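Long-range contact in Serine/threonine-protein kinase Tel1 (Chaetomium thermophilum, PDB 6SKY), which probably phosphorylates serine and threonine residues of target proteins in response to DNA damage, using ATP: residues L1435-P1445 with Y1476-F1487. Sequence-based numbering, arbitrary orientation.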
# COMPACT_ATOMS: atom_id res chain seq x y z
N LEU A 1435 -63.54 36.74 25.27
CA LEU A 1435 -63.71 35.36 24.85
C LEU A 1435 -62.68 34.46 25.51
O LEU A 1435 -63.02 33.44 26.13
CB LEU A 1435 -63.62 35.26 23.33
CG LEU A 1435 -64.75 35.91 22.53
CD1 LEU A 1435 -64.48 35.81 21.05
CD2 LEU A 1435 -66.05 35.24 22.86
N HIS A 1436 -61.40 34.82 25.39
CA HIS A 1436 -60.32 34.00 25.91
C HIS A 1436 -60.37 33.88 27.43
O HIS A 1436 -59.83 32.92 27.98
CB HIS A 1436 -58.99 34.58 25.46
CG HIS A 1436 -57.79 33.80 25.92
ND1 HIS A 1436 -57.14 34.08 27.10
CD2 HIS A 1436 -57.13 32.77 25.35
CE1 HIS A 1436 -56.12 33.24 27.25
NE2 HIS A 1436 -56.10 32.44 26.20
N SER A 1437 -61.01 34.83 28.12
CA SER A 1437 -61.11 34.74 29.57
C SER A 1437 -62.32 33.93 30.02
O SER A 1437 -62.24 33.21 31.02
CB SER A 1437 -61.16 36.14 30.17
OG SER A 1437 -60.10 36.93 29.69
N LEU A 1438 -63.44 34.04 29.31
CA LEU A 1438 -64.61 33.24 29.66
C LEU A 1438 -64.43 31.78 29.30
O LEU A 1438 -65.15 30.93 29.85
CB LEU A 1438 -65.85 33.79 28.96
CG LEU A 1438 -66.28 35.19 29.37
CD1 LEU A 1438 -67.32 35.72 28.40
CD2 LEU A 1438 -66.82 35.16 30.78
N ARG A 1439 -63.52 31.48 28.38
CA ARG A 1439 -63.23 30.09 28.04
C ARG A 1439 -62.84 29.26 29.26
O ARG A 1439 -62.89 28.03 29.20
CB ARG A 1439 -62.11 30.05 27.00
CG ARG A 1439 -62.03 28.77 26.20
CD ARG A 1439 -60.95 28.87 25.16
NE ARG A 1439 -59.72 29.40 25.74
CZ ARG A 1439 -58.82 28.67 26.36
NH1 ARG A 1439 -58.99 27.36 26.48
NH2 ARG A 1439 -57.73 29.24 26.86
N VAL A 1440 -62.47 29.90 30.37
CA VAL A 1440 -62.15 29.17 31.58
C VAL A 1440 -63.42 28.73 32.30
O VAL A 1440 -63.53 27.59 32.76
CB VAL A 1440 -61.26 30.02 32.50
CG1 VAL A 1440 -61.13 29.37 33.86
CG2 VAL A 1440 -59.90 30.23 31.87
N PHE A 1441 -64.39 29.64 32.43
CA PHE A 1441 -65.63 29.32 33.12
C PHE A 1441 -66.53 28.43 32.28
O PHE A 1441 -67.39 27.74 32.84
CB PHE A 1441 -66.37 30.59 33.50
CG PHE A 1441 -65.53 31.56 34.26
CD1 PHE A 1441 -65.14 31.29 35.56
CD2 PHE A 1441 -65.14 32.76 33.69
CE1 PHE A 1441 -64.36 32.18 36.26
CE2 PHE A 1441 -64.37 33.65 34.39
CZ PHE A 1441 -63.98 33.36 35.68
N VAL A 1442 -66.36 28.43 30.96
CA VAL A 1442 -67.23 27.63 30.10
C VAL A 1442 -67.16 26.15 30.46
O VAL A 1442 -68.14 25.42 30.31
CB VAL A 1442 -66.85 27.88 28.63
CG1 VAL A 1442 -67.42 26.81 27.73
CG2 VAL A 1442 -67.36 29.24 28.20
N VAL A 1443 -66.03 25.69 30.99
CA VAL A 1443 -65.86 24.27 31.29
C VAL A 1443 -65.90 24.04 32.79
O VAL A 1443 -65.27 23.11 33.31
CB VAL A 1443 -64.55 23.73 30.68
CG1 VAL A 1443 -64.60 23.84 29.18
CG2 VAL A 1443 -63.36 24.50 31.22
N ASP A 1444 -66.64 24.87 33.51
CA ASP A 1444 -66.83 24.70 34.94
C ASP A 1444 -68.23 24.16 35.20
O ASP A 1444 -69.20 24.77 34.74
CB ASP A 1444 -66.63 26.02 35.67
CG ASP A 1444 -66.60 25.86 37.17
OD1 ASP A 1444 -66.28 24.75 37.64
OD2 ASP A 1444 -66.90 26.85 37.87
N PRO A 1445 -68.39 23.03 35.90
CA PRO A 1445 -69.75 22.51 36.14
C PRO A 1445 -70.69 23.51 36.79
O PRO A 1445 -71.90 23.49 36.51
CB PRO A 1445 -69.50 21.29 37.04
CG PRO A 1445 -68.14 20.85 36.67
CD PRO A 1445 -67.36 22.11 36.39
N TYR A 1476 -59.05 30.03 18.81
CA TYR A 1476 -60.12 30.04 19.80
C TYR A 1476 -61.09 28.89 19.57
O TYR A 1476 -61.50 28.22 20.52
CB TYR A 1476 -60.86 31.37 19.77
CG TYR A 1476 -62.02 31.39 20.72
CD1 TYR A 1476 -61.81 31.45 22.09
CD2 TYR A 1476 -63.33 31.32 20.26
CE1 TYR A 1476 -62.85 31.45 22.96
CE2 TYR A 1476 -64.38 31.32 21.13
CZ TYR A 1476 -64.14 31.39 22.48
OH TYR A 1476 -65.18 31.39 23.36
N ALA A 1477 -61.45 28.63 18.31
CA ALA A 1477 -62.34 27.53 18.00
C ALA A 1477 -61.72 26.19 18.38
O ALA A 1477 -62.38 25.34 18.98
CB ALA A 1477 -62.68 27.55 16.51
N LEU A 1478 -60.45 25.99 18.03
CA LEU A 1478 -59.79 24.74 18.38
C LEU A 1478 -59.78 24.53 19.89
O LEU A 1478 -60.19 23.46 20.38
CB LEU A 1478 -58.37 24.74 17.83
CG LEU A 1478 -57.48 23.56 18.20
CD1 LEU A 1478 -58.18 22.25 17.91
CD2 LEU A 1478 -56.21 23.65 17.41
N SER A 1479 -59.34 25.53 20.65
CA SER A 1479 -59.26 25.38 22.09
C SER A 1479 -60.64 25.17 22.70
O SER A 1479 -60.80 24.34 23.60
CB SER A 1479 -58.59 26.61 22.71
OG SER A 1479 -57.32 26.83 22.15
N SER A 1480 -61.64 25.90 22.22
CA SER A 1480 -62.97 25.82 22.80
C SER A 1480 -63.61 24.47 22.51
O SER A 1480 -64.18 23.84 23.40
CB SER A 1480 -63.84 26.96 22.27
OG SER A 1480 -65.05 27.05 23.00
N LEU A 1481 -63.52 24.01 21.26
CA LEU A 1481 -64.08 22.71 20.91
C LEU A 1481 -63.38 21.59 21.67
O LEU A 1481 -64.02 20.64 22.11
CB LEU A 1481 -63.98 22.50 19.41
CG LEU A 1481 -64.85 23.44 18.58
CD1 LEU A 1481 -64.50 23.34 17.12
CD2 LEU A 1481 -66.32 23.15 18.80
N ALA A 1482 -62.06 21.69 21.84
CA ALA A 1482 -61.34 20.68 22.60
C ALA A 1482 -61.81 20.64 24.05
O ALA A 1482 -62.11 19.57 24.59
CB ALA A 1482 -59.84 20.95 22.53
N ASP A 1483 -61.88 21.81 24.70
CA ASP A 1483 -62.29 21.83 26.10
C ASP A 1483 -63.74 21.42 26.28
O ASP A 1483 -64.09 20.83 27.31
CB ASP A 1483 -62.04 23.20 26.71
CG ASP A 1483 -60.63 23.37 27.22
OD1 ASP A 1483 -59.81 22.46 27.00
OD2 ASP A 1483 -60.33 24.41 27.85
N LEU A 1484 -64.60 21.70 25.30
CA LEU A 1484 -65.98 21.23 25.39
C LEU A 1484 -66.04 19.72 25.24
O LEU A 1484 -66.67 19.03 26.05
CB LEU A 1484 -66.84 21.90 24.32
CG LEU A 1484 -67.22 23.34 24.65
CD1 LEU A 1484 -68.05 23.94 23.54
CD2 LEU A 1484 -67.96 23.39 25.97
N ARG A 1485 -65.38 19.17 24.22
CA ARG A 1485 -65.37 17.73 24.03
C ARG A 1485 -64.83 17.00 25.26
O ARG A 1485 -65.27 15.89 25.56
CB ARG A 1485 -64.55 17.36 22.80
CG ARG A 1485 -64.55 15.88 22.48
CD ARG A 1485 -65.96 15.38 22.23
NE ARG A 1485 -66.48 15.82 20.94
CZ ARG A 1485 -67.74 15.69 20.55
NH1 ARG A 1485 -68.63 15.14 21.37
NH2 ARG A 1485 -68.12 16.11 19.36
N VAL A 1486 -63.88 17.62 25.97
CA VAL A 1486 -63.45 17.03 27.23
C VAL A 1486 -64.52 17.21 28.30
O VAL A 1486 -64.74 16.32 29.13
CB VAL A 1486 -62.10 17.62 27.67
CG1 VAL A 1486 -61.72 17.13 29.05
CG2 VAL A 1486 -61.02 17.26 26.68
N PHE A 1487 -65.21 18.35 28.28
CA PHE A 1487 -66.22 18.63 29.30
C PHE A 1487 -67.45 17.76 29.15
O PHE A 1487 -68.13 17.46 30.14
CB PHE A 1487 -66.61 20.11 29.24
CG PHE A 1487 -67.72 20.50 30.17
CD1 PHE A 1487 -67.55 20.43 31.54
CD2 PHE A 1487 -68.92 20.97 29.67
CE1 PHE A 1487 -68.57 20.80 32.39
CE2 PHE A 1487 -69.94 21.33 30.52
CZ PHE A 1487 -69.76 21.25 31.88
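The ring of Y1476 lies under L1435, whose CB sits over one face, 4.3 Å from the ring centroid and 27° off its normal. A chi1 of 177°, with CG opposite the backbone N, carries the Y1476 ring across to helix 1429-1441, where R1439 CD also meets Y1476 CE1 at 3.9 Å. R1439 is a knob in the hole formed by Y1476, S1479, S1480 and D1483; its chain bends at chi3, and S1479 CB lies over one face of the guanidinium. D1483 OD2 approaches the guanidinium at its edge, near its plane, in a long salt bridge of 3.5 Å to R1439 NH1. Replacing Y1476 by an alanine would remove the ring and probably leave L1435 CB without its aromatic face and the R1439 hole without one wall. Farther along, V1443 CG1 rests on D1483 CB at 3.6 Å, V1442 CG1 meets L1484 CD2, and F1487 packs one face beneath V1443 CA, in the type I beta turn from F1441 to D1444. This is a near-parallel pairing of helices within the alpha solenoid: the axes of segments 1435-1441 and 1476-1487 approach to 10.8 Å at 6°, and helix 1448-1461 packs against L1435, V1442 and Y1476. Cohesion therefore rests mainly on apolar and aromatic contacts, with one long ion pair adding charge complementarity.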